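Local coordinates for unknown protein (Leishmania major, PDB 1R75) that is of unknown function, an all-beta single-chain protein that carries a domain of the uncharacterised DUF1935 family, at residues F22-K33 with I45-Y56; V66-I76 with G99-V107. One frame throughout, in Å; residues are numbered along the deposited sequence.

Interaction 1 of 2, residues F22-K33 with I45-Y56; sequences FKNGKPTVKGTK and IADTEARRWAFY
Lys33 and Ala46 form an antiparallel hydrogen-bonded pair widened into a classic beta bulge, in which Ala46 O accepts from both Thr32 N, at 2.9 Å, and Lys33 N, while Lys33 O accepts from Ala46 N at 2.8 Å. Beyond the bulge, Gly31 passes close against Ala46 and Asp47, leaving no room for a side chain. Thr32 OG1, set between its backbone N and carbonyl carbon (chi1 48°), takes a nearly straight bond from Thr48 N at 3.3 Å. A water bridges Lys30 O and Asp47 OD2 and accepts from Arg52 NH2; Asp47 OD1, met from above the carboxylate plane, accepts from Ala50 N in an Asx motif. At the other end the contact turns apolar. With CG anti to the backbone N (chi1 167°), the Tyr56 ring extends toward residues 22-27: Pro27 CD makes a CH-pi contact over its face, 4.0 Å from the centroid, and the ring's edge points to the face of Phe22 in a T-shaped pair with planes at 74°. The Tyr56 hydroxyl, hydrogen-bonded to Asp58 OD1 just past the segment, holds the ring's far end. Pro27 CB meets Ile45 CD1 at 3.6 Å, and Val29 CG2 packs against Ile45 and Ala54. The irregular loop is thus laid along the 42-57 hairpin by hydrogen bonds and a bridging water near the hairpin turn and by aromatic and aliphatic packing at Tyr56.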
loop_
_atom_site.group_PDB
_atom_site.type_symbol
_atom_site.label_atom_id
_atom_site.label_comp_id
_atom_site.label_asym_id
_atom_site.label_seq_id
_atom_site.Cartn_x
_atom_site.Cartn_y
_atom_site.Cartn_z
ATOM N N PHE A 22 1.047 -16.508 -0.295
ATOM C CA PHE A 22 1.101 -15.796 -1.552
ATOM C C PHE A 22 1.053 -16.787 -2.702
ATOM O O PHE A 22 1.771 -17.792 -2.692
ATOM C CB PHE A 22 2.372 -14.942 -1.616
ATOM C CG PHE A 22 2.518 -14.000 -0.454
ATOM C CD1 PHE A 22 1.517 -13.082 -0.170
ATOM C CD2 PHE A 22 3.658 -14.020 0.340
ATOM C CE1 PHE A 22 1.637 -12.193 0.906
ATOM C CE2 PHE A 22 3.782 -13.171 1.416
ATOM C CZ PHE A 22 2.762 -12.225 1.690
ATOM N N LYS A 23 0.192 -16.515 -3.676
ATOM C CA LYS A 23 0.065 -17.354 -4.864
ATOM C C LYS A 23 1.114 -17.055 -5.938
ATOM O O LYS A 23 1.679 -17.985 -6.526
ATOM C CB LYS A 23 -1.346 -17.239 -5.468
ATOM C CG LYS A 23 -2.493 -17.470 -4.460
ATOM C CD LYS A 23 -3.799 -18.083 -5.076
ATOM C CE LYS A 23 -4.530 -18.994 -4.026
ATOM N NZ LYS A 23 -5.981 -19.194 -4.299
ATOM N N ASN A 24 1.397 -15.783 -6.208
ATOM C CA ASN A 24 2.135 -15.430 -7.413
ATOM C C ASN A 24 3.515 -14.782 -7.280
ATOM O O ASN A 24 4.167 -14.455 -8.275
ATOM C CB ASN A 24 1.232 -14.516 -8.230
ATOM C CG ASN A 24 -0.050 -15.180 -8.548
ATOM O OD1 ASN A 24 -0.042 -16.373 -8.893
ATOM N ND2 ASN A 24 -1.165 -14.474 -8.408
ATOM N N GLY A 25 3.962 -14.577 -6.069
ATOM C CA GLY A 25 5.179 -13.844 -5.875
ATOM C C GLY A 25 5.351 -13.628 -4.405
ATOM O O GLY A 25 4.660 -14.217 -3.626
ATOM N N LYS A 26 6.321 -12.799 -4.031
ATOM C CA LYS A 26 6.487 -12.440 -2.641
ATOM C C LYS A 26 6.909 -10.985 -2.510
ATOM O O LYS A 26 7.577 -10.463 -3.365
ATOM C CB LYS A 26 7.532 -13.311 -1.957
ATOM C CG LYS A 26 8.784 -13.486 -2.712
ATOM C CD LYS A 26 9.735 -14.404 -1.938
ATOM C CE LYS A 26 11.128 -14.400 -2.564
ATOM N NZ LYS A 26 12.175 -14.682 -1.535
ATOM N N PRO A 27 6.569 -10.394 -1.372
ATOM C CA PRO A 27 7.052 -9.061 -1.023
ATOM C C PRO A 27 8.565 -9.006 -0.950
ATOM O O PRO A 27 9.228 -10.053 -0.759
ATOM C CB PRO A 27 6.469 -8.831 0.357
ATOM C CG PRO A 27 5.416 -9.783 0.521
ATOM C CD PRO A 27 5.793 -10.998 -0.271
ATOM N N THR A 28 9.133 -7.805 -1.087
ATOM C CA THR A 28 10.587 -7.705 -1.068
ATOM C C THR A 28 11.071 -7.514 0.341
ATOM O O THR A 28 12.284 -7.513 0.586
ATOM C CB THR A 28 11.044 -6.558 -1.915
ATOM O OG1 THR A 28 10.315 -5.364 -1.555
ATOM C CG2 THR A 28 10.694 -6.845 -3.362
ATOM N N VAL A 29 10.130 -7.313 1.264
ATOM C CA VAL A 29 10.472 -7.147 2.658
ATOM C C VAL A 29 9.589 -8.036 3.516
ATOM O O VAL A 29 8.438 -8.326 3.182
ATOM C CB VAL A 29 10.300 -5.687 3.102
ATOM C CG1 VAL A 29 11.299 -4.805 2.392
ATOM C CG2 VAL A 29 8.859 -5.185 2.885
ATOM N N LYS A 30 10.145 -8.461 4.640
ATOM C CA LYS A 30 9.351 -9.134 5.650
ATOM C C LYS A 30 9.274 -8.121 6.759
ATOM O O LYS A 30 10.293 -7.587 7.233
ATOM C CB LYS A 30 9.989 -10.436 6.192
ATOM C CG LYS A 30 10.288 -11.512 5.177
ATOM C CD LYS A 30 11.798 -11.844 5.181
ATOM C CE LYS A 30 12.086 -13.290 4.815
ATOM N NZ LYS A 30 13.559 -13.486 4.739
ATOM N N GLY A 31 8.072 -7.837 7.166
ATOM C CA GLY A 31 7.890 -7.036 8.327
ATOM C C GLY A 31 7.708 -8.047 9.419
ATOM O O GLY A 31 8.265 -9.137 9.396
ATOM N N THR A 32 6.934 -7.666 10.396
ATOM C CA THR A 32 6.617 -8.577 11.453
ATOM C C THR A 32 5.206 -9.115 11.237
ATOM O O THR A 32 4.949 -10.280 11.575
ATOM C CB THR A 32 6.863 -7.864 12.785
ATOM O OG1 THR A 32 6.263 -6.578 12.784
ATOM C CG2 THR A 32 8.317 -7.502 12.887
ATOM N N LYS A 33 4.322 -8.333 10.566
ATOM C CA LYS A 33 2.954 -8.773 10.325
ATOM C C LYS A 33 2.460 -8.359 8.954
ATOM O O LYS A 33 2.759 -7.247 8.463
ATOM C CB LYS A 33 2.021 -8.177 11.369
ATOM C CG LYS A 33 0.779 -9.032 11.678
ATOM C CD LYS A 33 0.891 -9.970 12.930
ATOM C CE LYS A 33 0.246 -11.362 12.697
ATOM N NZ LYS A 33 0.877 -12.429 13.591
ATOM N N ILE A 45 2.039 -4.810 4.740
ATOM C CA ILE A 45 3.165 -5.451 5.451
ATOM C C ILE A 45 3.594 -4.406 6.436
ATOM O O ILE A 45 4.064 -3.320 6.029
ATOM C CB ILE A 45 4.322 -5.762 4.506
ATOM C CG1 ILE A 45 3.797 -6.646 3.358
ATOM C CG2 ILE A 45 5.478 -6.449 5.290
ATOM C CD1 ILE A 45 4.514 -6.397 2.104
ATOM N N ALA A 46 3.441 -4.672 7.720
ATOM C CA ALA A 46 3.812 -3.731 8.739
ATOM C C ALA A 46 5.079 -4.199 9.404
ATOM O O ALA A 46 5.277 -5.389 9.602
ATOM C CB ALA A 46 2.684 -3.576 9.750
ATOM N N ASP A 47 5.996 -3.291 9.662
ATOM C CA ASP A 47 7.230 -3.670 10.342
ATOM C C ASP A 47 7.336 -2.815 11.614
ATOM O O ASP A 47 7.516 -1.590 11.544
ATOM C CB ASP A 47 8.426 -3.540 9.400
ATOM C CG ASP A 47 9.743 -4.007 10.043
ATOM O OD1 ASP A 47 9.975 -3.670 11.242
ATOM O OD2 ASP A 47 10.600 -4.722 9.435
ATOM N N THR A 48 7.132 -3.441 12.795
ATOM C CA THR A 48 7.103 -2.657 14.029
ATOM C C THR A 48 8.482 -2.116 14.434
ATOM O O THR A 48 8.566 -1.008 14.957
ATOM C CB THR A 48 6.540 -3.447 15.240
ATOM O OG1 THR A 48 7.483 -4.436 15.601
ATOM C CG2 THR A 48 5.306 -4.226 14.921
ATOM N N GLU A 49 9.554 -2.866 14.214
ATOM C CA GLU A 49 10.929 -2.369 14.515
ATOM C C GLU A 49 11.307 -1.193 13.633
ATOM O O GLU A 49 11.894 -0.191 14.091
ATOM C CB GLU A 49 11.989 -3.510 14.411
ATOM C CG GLU A 49 13.488 -3.101 14.373
ATOM C CD GLU A 49 14.327 -3.500 15.622
ATOM O OE1 GLU A 49 13.890 -3.248 16.779
ATOM O OE2 GLU A 49 15.456 -4.060 15.454
ATOM N N ALA A 50 10.938 -1.249 12.365
ATOM C CA ALA A 50 11.310 -0.152 11.453
ATOM C C ALA A 50 10.266 0.986 11.422
ATOM O O ALA A 50 10.496 2.035 10.831
ATOM C CB ALA A 50 11.467 -0.745 10.050
ATOM N N ARG A 51 9.119 0.737 12.061
ATOM C CA ARG A 51 7.930 1.586 12.106
ATOM C C ARG A 51 7.449 1.992 10.671
ATOM O O ARG A 51 7.216 3.154 10.386
ATOM C CB ARG A 51 8.131 2.778 12.996
ATOM C CG ARG A 51 8.094 2.361 14.500
ATOM C CD ARG A 51 8.409 3.474 15.529
ATOM N NE ARG A 51 7.776 4.778 15.295
ATOM C CZ ARG A 51 8.459 5.911 15.045
ATOM N NH1 ARG A 51 9.794 5.905 14.927
ATOM N NH2 ARG A 51 7.816 7.061 14.869
ATOM N N ARG A 52 7.277 0.990 9.863
ATOM C CA ARG A 52 7.119 1.150 8.418
ATOM C C ARG A 52 6.018 0.274 7.887
ATOM O O ARG A 52 5.845 -0.895 8.297
ATOM C CB ARG A 52 8.415 0.701 7.838
ATOM C CG ARG A 52 8.635 0.835 6.440
ATOM C CD ARG A 52 10.204 0.615 6.189
ATOM N NE ARG A 52 10.605 -0.800 6.282
ATOM C CZ ARG A 52 11.846 -1.220 6.515
ATOM N NH1 ARG A 52 12.881 -0.341 6.679
ATOM N NH2 ARG A 52 12.082 -2.503 6.545
ATOM N N TRP A 53 5.298 0.807 6.910
ATOM C CA TRP A 53 4.329 0.035 6.154
ATOM C C TRP A 53 4.681 -0.012 4.688
ATOM O O TRP A 53 5.159 1.006 4.124
ATOM C CB TRP A 53 3.007 0.700 6.207
ATOM C CG TRP A 53 2.242 0.693 7.439
ATOM C CD1 TRP A 53 2.605 0.297 8.687
ATOM C CD2 TRP A 53 0.880 1.149 7.535
ATOM N NE1 TRP A 53 1.548 0.494 9.581
ATOM C CE2 TRP A 53 0.489 1.046 8.893
ATOM C CE3 TRP A 53 -0.029 1.671 6.612
ATOM C CZ2 TRP A 53 -0.815 1.417 9.322
ATOM C CZ3 TRP A 53 -1.354 1.997 7.053
ATOM C CH2 TRP A 53 -1.689 1.912 8.362
ATOM N N ALA A 54 4.393 -1.137 4.102
ATOM C CA ALA A 54 4.475 -1.392 2.710
ATOM C C ALA A 54 3.248 -2.166 2.234
ATOM O O ALA A 54 2.541 -2.745 3.038
ATOM C CB ALA A 54 5.713 -2.169 2.405
ATOM N N PHE A 55 2.991 -2.107 0.926
ATOM C CA PHE A 55 1.939 -2.879 0.271
ATOM C C PHE A 55 2.542 -3.807 -0.766
ATOM O O PHE A 55 3.498 -3.454 -1.501
ATOM C CB PHE A 55 0.950 -1.927 -0.423
ATOM C CG PHE A 55 0.115 -1.185 0.515
ATOM C CD1 PHE A 55 -0.831 -1.833 1.285
ATOM C CD2 PHE A 55 0.257 0.193 0.637
ATOM C CE1 PHE A 55 -1.681 -1.063 2.189
ATOM C CE2 PHE A 55 -0.557 0.935 1.488
ATOM C CZ PHE A 55 -1.501 0.279 2.310
ATOM N N TYR A 56 1.997 -5.003 -0.818
ATOM C CA TYR A 56 2.365 -6.002 -1.806
ATOM C C TYR A 56 1.105 -6.399 -2.584
ATOM O O TYR A 56 0.064 -6.645 -1.978
ATOM C CB TYR A 56 3.054 -7.217 -1.122
ATOM C CG TYR A 56 3.172 -8.393 -2.042
ATOM C CD1 TYR A 56 4.030 -8.344 -3.142
ATOM C CD2 TYR A 56 2.409 -9.525 -1.856
ATOM C CE1 TYR A 56 4.090 -9.389 -4.052
ATOM C CE2 TYR A 56 2.457 -10.582 -2.758
ATOM C CZ TYR A 56 3.319 -10.519 -3.811
ATOM O OH TYR A 56 3.388 -11.523 -4.701
HETATM O O HOH W 1 10.216 -4.919 6.942
#

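Interaction 2 of 2, residues V66-I76 with G99-V107; sequences VAVLFDYDSQI and GKYLCEVDV
Tyr101 CG lies anti to its carbonyl carbon (chi1 -52°), which swings the ring along the 71-74 turn, its edge toward the carbonyl oxygens of Asp71 and Tyr72. A water accepts from Tyr101 OH and donates to Ser74 O, tying the ring to the type I turn. Lys100 is bent at chi2 and chi4 and runs beside Asp71, where NZ forms a salt bridge 2.6 Å from OD1, from above the carboxylate plane; a second water links NZ to Tyr72 N and Gly99 O. Between strands 62-71 and 100-107, the antiparallel hydrogen-bonded pairs Val66-Val105, Val68-Cys103 and Phe70-Tyr101 each have two backbone bonds. On their face, Val66 CG1 meets Val105 CG1 at 3.8 Å, and Cys103 SG comes obliquely to the Phe70 ring, 3.9 Å from CE2. That ring lies between Ile76 CD1 over one face and Val68 CG1 over the other; Phe115 of strand 112-117 also packs here. On the other face Leu69 CG touches Leu102 CD1 at 3.7 Å, and Ala67 CB lies against Glu104 CB. The ladder therefore joins two central strands of the four-stranded sheet, with a largely apolar face toward the second sheet and ionic and water-mediated links at the turn.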
loop_
_atom_site.group_PDB
_atom_site.type_symbol
_atom_site.label_atom_id
_atom_site.label_comp_id
_atom_site.label_asym_id
_atom_site.label_seq_id
_atom_site.Cartn_x
_atom_site.Cartn_y
_atom_site.Cartn_z
ATOM N N VAL A 66 -4.101 2.792 -3.854
ATOM C CA VAL A 66 -4.521 2.791 -2.465
ATOM C C VAL A 66 -4.257 4.171 -1.883
ATOM O O VAL A 66 -3.218 4.776 -2.136
ATOM C CB VAL A 66 -3.911 1.642 -1.641
ATOM C CG1 VAL A 66 -2.434 1.583 -1.735
ATOM C CG2 VAL A 66 -4.378 1.685 -0.122
ATOM N N ALA A 67 -5.250 4.729 -1.215
ATOM C CA ALA A 67 -5.053 5.927 -0.440
ATOM C C ALA A 67 -5.613 5.755 0.956
ATOM O O ALA A 67 -6.730 5.246 1.137
ATOM C CB ALA A 67 -5.734 7.145 -1.072
ATOM N N VAL A 68 -4.852 6.256 1.933
ATOM C CA VAL A 68 -5.137 6.095 3.313
ATOM C C VAL A 68 -5.107 7.480 3.949
ATOM O O VAL A 68 -4.234 8.281 3.676
ATOM C CB VAL A 68 -4.115 5.202 3.992
ATOM C CG1 VAL A 68 -4.350 5.156 5.492
ATOM C CG2 VAL A 68 -4.089 3.757 3.388
ATOM N N LEU A 69 -6.067 7.741 4.794
ATOM C CA LEU A 69 -6.173 8.979 5.525
ATOM C C LEU A 69 -5.795 8.717 6.959
ATOM O O LEU A 69 -6.396 7.843 7.610
ATOM C CB LEU A 69 -7.616 9.400 5.578
ATOM C CG LEU A 69 -8.289 10.040 4.449
ATOM C CD1 LEU A 69 -9.847 9.745 4.576
ATOM C CD2 LEU A 69 -7.920 11.582 4.475
ATOM N N PHE A 70 -4.829 9.470 7.452
ATOM C CA PHE A 70 -4.252 9.363 8.761
ATOM C C PHE A 70 -4.665 10.569 9.612
ATOM O O PHE A 70 -4.840 11.712 9.090
ATOM C CB PHE A 70 -2.749 9.257 8.673
ATOM C CG PHE A 70 -2.235 8.058 8.005
ATOM C CD1 PHE A 70 -1.889 6.890 8.724
ATOM C CD2 PHE A 70 -1.882 8.129 6.633
ATOM C CE1 PHE A 70 -1.364 5.807 8.092
ATOM C CE2 PHE A 70 -1.307 7.049 6.041
ATOM C CZ PHE A 70 -1.036 5.909 6.738
ATOM N N ASP A 71 -5.027 10.292 10.844
ATOM C CA ASP A 71 -5.409 11.320 11.786
ATOM C C ASP A 71 -4.227 12.250 12.140
ATOM O O ASP A 71 -3.048 11.915 12.011
ATOM C CB ASP A 71 -5.967 10.757 13.104
ATOM C CG ASP A 71 -7.281 10.046 12.947
ATOM O OD1 ASP A 71 -7.947 10.103 11.828
ATOM O OD2 ASP A 71 -7.741 9.433 13.959
ATOM N N TYR A 72 -4.636 13.420 12.627
ATOM C CA TYR A 72 -3.840 14.663 12.735
ATOM C C TYR A 72 -2.665 14.401 13.652
ATOM O O TYR A 72 -1.602 14.971 13.500
ATOM C CB TYR A 72 -4.773 15.795 13.306
ATOM C CG TYR A 72 -5.010 15.650 14.841
ATOM C CD1 TYR A 72 -4.268 16.386 15.769
ATOM C CD2 TYR A 72 -5.958 14.738 15.347
ATOM C CE1 TYR A 72 -4.465 16.236 17.158
ATOM C CE2 TYR A 72 -6.134 14.542 16.746
ATOM C CZ TYR A 72 -5.392 15.307 17.637
ATOM O OH TYR A 72 -5.557 15.142 19.008
ATOM N N ASP A 73 -2.823 13.462 14.586
ATOM C CA ASP A 73 -1.770 13.122 15.535
ATOM C C ASP A 73 -0.769 12.033 15.170
ATOM O O ASP A 73 0.186 11.743 15.892
ATOM C CB ASP A 73 -2.340 12.900 16.958
ATOM C CG ASP A 73 -3.372 11.829 17.004
ATOM O OD1 ASP A 73 -3.928 11.437 15.925
ATOM O OD2 ASP A 73 -3.666 11.331 18.109
ATOM N N SER A 74 -0.933 11.478 13.987
ATOM C CA SER A 74 0.069 10.672 13.344
ATOM C C SER A 74 1.319 11.506 13.015
ATOM O O SER A 74 1.194 12.634 12.629
ATOM C CB SER A 74 -0.492 10.090 12.034
ATOM O OG SER A 74 -1.530 9.118 12.285
ATOM N N GLN A 75 2.482 10.893 13.145
ATOM C CA GLN A 75 3.718 11.515 12.781
ATOM C C GLN A 75 4.449 10.600 11.787
ATOM O O GLN A 75 5.212 9.685 12.137
ATOM C CB GLN A 75 4.558 11.770 14.038
ATOM C CG GLN A 75 3.868 12.612 15.018
ATOM C CD GLN A 75 4.677 12.672 16.342
ATOM O OE1 GLN A 75 5.902 12.382 16.374
ATOM N NE2 GLN A 75 4.010 13.025 17.413
ATOM N N ILE A 76 4.112 10.786 10.535
ATOM C CA ILE A 76 4.589 9.927 9.468
ATOM C C ILE A 76 5.190 10.723 8.349
ATOM O O ILE A 76 4.794 11.842 8.105
ATOM C CB ILE A 76 3.466 9.003 8.897
ATOM C CG1 ILE A 76 2.211 9.778 8.624
ATOM C CG2 ILE A 76 3.164 7.904 9.884
ATOM C CD1 ILE A 76 1.282 9.112 7.703
ATOM N N GLY A 99 -7.316 18.370 10.955
ATOM C CA GLY A 99 -6.782 18.084 9.612
ATOM C C GLY A 99 -6.403 16.619 9.557
ATOM O O GLY A 99 -6.454 15.951 10.618
ATOM N N LYS A 100 -6.105 16.087 8.357
ATOM C CA LYS A 100 -5.647 14.705 8.205
ATOM C C LYS A 100 -4.559 14.692 7.146
ATOM O O LYS A 100 -4.328 15.695 6.455
ATOM C CB LYS A 100 -6.804 13.858 7.763
ATOM C CG LYS A 100 -7.921 13.922 8.782
ATOM C CD LYS A 100 -8.713 12.654 8.924
ATOM C CE LYS A 100 -9.801 12.886 10.000
ATOM N NZ LYS A 100 -9.449 12.165 11.300
ATOM N N TYR A 101 -3.889 13.575 7.043
ATOM C CA TYR A 101 -2.831 13.338 6.068
ATOM C C TYR A 101 -3.346 12.279 5.118
ATOM O O TYR A 101 -3.753 11.201 5.542
ATOM C CB TYR A 101 -1.610 12.854 6.735
ATOM C CG TYR A 101 -1.153 13.708 7.877
ATOM C CD1 TYR A 101 -0.504 14.944 7.632
ATOM C CD2 TYR A 101 -1.340 13.316 9.177
ATOM C CE1 TYR A 101 -0.079 15.751 8.667
ATOM C CE2 TYR A 101 -0.953 14.101 10.210
ATOM C CZ TYR A 101 -0.314 15.322 9.973
ATOM O OH TYR A 101 0.099 16.081 11.075
ATOM N N LEU A 102 -3.357 12.573 3.851
ATOM C CA LEU A 102 -3.703 11.620 2.839
ATOM C C LEU A 102 -2.456 11.166 2.141
ATOM O O LEU A 102 -1.662 12.004 1.659
ATOM C CB LEU A 102 -4.678 12.264 1.886
ATOM C CG LEU A 102 -5.285 11.346 0.846
ATOM C CD1 LEU A 102 -6.179 10.357 1.449
ATOM C CD2 LEU A 102 -6.043 12.270 -0.142
ATOM N N CYS A 103 -2.225 9.860 2.148
ATOM C CA CYS A 103 -1.115 9.217 1.458
ATOM C C CYS A 103 -1.565 8.179 0.495
ATOM O O CYS A 103 -2.489 7.407 0.758
ATOM C CB CYS A 103 -0.169 8.532 2.409
ATOM S SG CYS A 103 0.593 9.541 3.663
ATOM N N GLU A 104 -0.969 8.182 -0.696
ATOM C CA GLU A 104 -1.481 7.345 -1.747
ATOM C C GLU A 104 -0.358 6.830 -2.614
ATOM O O GLU A 104 0.665 7.560 -2.816
ATOM C CB GLU A 104 -2.499 8.090 -2.562
ATOM C CG GLU A 104 -1.989 9.151 -3.420
ATOM C CD GLU A 104 -3.140 9.938 -4.153
ATOM O OE1 GLU A 104 -4.231 9.377 -4.445
ATOM O OE2 GLU A 104 -2.923 11.134 -4.471
ATOM N N VAL A 105 -0.546 5.626 -3.169
ATOM C CA VAL A 105 0.462 5.011 -4.014
ATOM C C VAL A 105 -0.273 4.055 -4.971
ATOM O O VAL A 105 -1.354 3.540 -4.674
ATOM C CB VAL A 105 1.582 4.269 -3.165
ATOM C CG1 VAL A 105 1.045 3.000 -2.543
ATOM C CG2 VAL A 105 2.885 4.090 -3.967
ATOM N N ASP A 106 0.325 3.837 -6.127
ATOM C CA ASP A 106 -0.100 2.726 -6.992
ATOM C C ASP A 106 0.822 1.534 -6.889
ATOM O O ASP A 106 2.000 1.714 -6.830
ATOM C CB ASP A 106 -0.117 3.223 -8.436
ATOM C CG ASP A 106 -1.069 4.363 -8.628
ATOM O OD1 ASP A 106 -2.196 4.325 -8.064
ATOM O OD2 ASP A 106 -0.784 5.377 -9.320
ATOM N N VAL A 107 0.290 0.305 -6.912
ATOM C CA VAL A 107 1.071 -0.849 -6.681
ATOM C C VAL A 107 0.844 -1.802 -7.896
ATOM O O VAL A 107 -0.274 -2.311 -8.116
ATOM C CB VAL A 107 0.666 -1.581 -5.432
ATOM C CG1 VAL A 107 1.652 -2.692 -5.097
ATOM C CG2 VAL A 107 0.493 -0.633 -4.276
HETATM O O HOH W 2 -7.595 13.899 12.294
HETATM O O HOH W 3 1.422 15.164 13.468
#

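Interaction 1 closes before interaction 2 opens along the chain, and their centres lie about 18 Å apart. The first lies at the 33-36 edge of the five-stranded antiparallel sheet, on strands 42-47 and 52-57, the second mainly on strands 62-71 and 100-107 of the four-stranded one, although strand 75-78 brings segment 66-76 into the first sheet as well. Strand 52-57 is followed directly by strand 62-71, so the chain passes from one sheet to the other. Trp53 and Phe55 take no part in the loop contact and meet interaction 2 instead: Phe55 CE2 lies 3.8 Å from Val66 CG1, and Trp53 CH2 3.9 Å from Phe70 CE1. Strand 52-57 thus carries the surface loop on one side and interior packing on the other.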